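Local coordinates for HhaI Restriction Endonuclease (Haemophilus parahaemolyticus, PDB 6UKE) that cleaves double-stranded DNA as a restriction endonuclease and is held here in complex with iodine-labelled DNA, at a contact of chain A with DNA. Residues are numbered along the deposited sequence; one frame, centred on the assembly and turned at random.

A contact of chain A with DNA. Residues 162, 165-168. With nucleotides of chain B.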
# COMPACT_ATOMS: atom_id res chain seq x y z
N ARG A 162 9.06 8.65 -10.04
CA ARG A 162 9.12 8.03 -11.36
C ARG A 162 10.57 7.93 -11.78
O ARG A 162 11.43 8.65 -11.27
CB ARG A 162 8.30 8.82 -12.40
CG ARG A 162 8.71 10.28 -12.57
CD ARG A 162 7.55 11.09 -13.16
NE ARG A 162 7.86 12.51 -13.26
CZ ARG A 162 8.41 13.08 -14.32
NH1 ARG A 162 8.73 12.33 -15.37
NH2 ARG A 162 8.66 14.38 -14.33
N ASN A 165 14.20 9.89 -16.89
CA ASN A 165 13.97 9.60 -18.30
C ASN A 165 14.88 10.48 -19.16
O ASN A 165 15.58 11.37 -18.67
CB ASN A 165 12.50 9.80 -18.67
CG ASN A 165 11.94 11.12 -18.16
OD1 ASN A 165 12.60 12.16 -18.26
ND2 ASN A 165 10.74 11.08 -17.59
N SER A 166 14.87 10.19 -20.47
CA SER A 166 15.74 10.92 -21.39
C SER A 166 15.47 12.42 -21.35
O SER A 166 16.40 13.22 -21.35
CB SER A 166 15.56 10.39 -22.82
OG SER A 166 16.01 9.05 -22.91
N LYS A 167 14.19 12.80 -21.32
CA LYS A 167 13.85 14.22 -21.34
C LYS A 167 14.44 14.96 -20.14
O LYS A 167 14.86 16.11 -20.26
CB LYS A 167 12.33 14.38 -21.38
CG LYS A 167 11.85 15.80 -21.18
CD LYS A 167 10.34 15.88 -21.27
CE LYS A 167 9.83 17.25 -20.87
NZ LYS A 167 8.34 17.31 -20.85
N SER A 168 14.50 14.30 -18.99
CA SER A 168 15.00 14.91 -17.76
C SER A 168 16.50 14.76 -17.58
O SER A 168 17.05 15.32 -16.62
CB SER A 168 14.29 14.30 -16.55
OG SER A 168 12.88 14.41 -16.67
P DC B 2 10.84 10.02 -22.17
OP1 DC B 2 11.91 11.02 -22.36
OP2 DC B 2 11.11 8.78 -21.40
O5' DC B 2 9.59 10.76 -21.51
C5' DC B 2 9.08 11.95 -22.10
C4' DC B 2 7.88 12.46 -21.33
O4' DC B 2 6.77 11.56 -21.52
C3' DC B 2 8.08 12.58 -19.82
O3' DC B 2 7.87 13.92 -19.41
C2' DC B 2 7.04 11.62 -19.21
C1' DC B 2 6.03 11.48 -20.33
N1 DC B 2 5.29 10.18 -20.34
C2 DC B 2 3.89 10.18 -20.29
O2 DC B 2 3.29 11.25 -20.23
N3 DC B 2 3.24 8.99 -20.31
C4 DC B 2 3.93 7.85 -20.37
N4 DC B 2 3.24 6.70 -20.39
C5 DC B 2 5.36 7.83 -20.43
C6 DC B 2 5.99 9.01 -20.41
P DC B 3 8.32 14.40 -17.94
OP1 DC B 3 8.87 15.77 -18.06
OP2 DC B 3 9.12 13.33 -17.33
O5' DC B 3 6.93 14.52 -17.17
C5' DC B 3 5.93 15.38 -17.67
C4' DC B 3 4.63 15.20 -16.93
O4' DC B 3 4.02 13.94 -17.30
C3' DC B 3 4.77 15.18 -15.40
O3' DC B 3 3.81 16.06 -14.86
C2' DC B 3 4.48 13.73 -15.03
C1' DC B 3 3.54 13.31 -16.14
N1 DC B 3 3.54 11.85 -16.40
C2 DC B 3 2.33 11.17 -16.53
O2 DC B 3 1.27 11.80 -16.41
N3 DC B 3 2.35 9.84 -16.77
C4 DC B 3 3.51 9.19 -16.88
N4 DC B 3 3.49 7.88 -17.12
C5 DC B 3 4.76 9.88 -16.76
C6 DC B 3 4.73 11.19 -16.52
O HOH W 1 13.47 7.82 -21.38
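A phosphate-binding loop leading into helix 169-179 acts together with Arg162 of the short strand 162-163; the polar contacts described here fall on the phosphates of DC2 and DC3 of chain B, which suggests that the patch grips the backbone rather than reading base identity. The Asn165 amide is central to the contact. Its CG sits in the crowded position between backbone N and carbonyl carbon (chi1 48°), and Asn165 ND2 donates to OP2 of the DC3 phosphate at 2.8 Å, with the acceptor close to the amide plane. The other end of that amide is pinned by Ser168: Ser168 OG approaches Asn165 OD1 on a lone pair at 2.8 Å, while Ser168 N meets the same Asn165 OD1 almost along the C=O axis at 3.0 Å. Two donors on OD1 support the modelled orientation of the amide, with ND2 toward the phosphate. Arg162, extended from CG to NE, brings its guanidinium to the same phosphate in a salt bridge through NH1; the modelled NH1–OP2 separation is too short to be physical, so its length carries no weight. C2' of the DC3 deoxyribose sits over the centre of one guanidinium face, 4.0 Å from CZ of Arg162. At the DC2 phosphate, the backbone N of Lys167 donates to DC2 OP1 at 3.1 Å (147° at H), and water 1, 2.9 Å from Ser166 N, lies 2.6 Å from OP2 of DC2. Lys167 runs alongside the backbone from one phosphate to the next, CG anti to its backbone N (chi1 171°) and the chain extended beyond, until Lys167 NZ makes a weak hydrogen bond and salt bridge to DC3 OP1 at 3.2 Å.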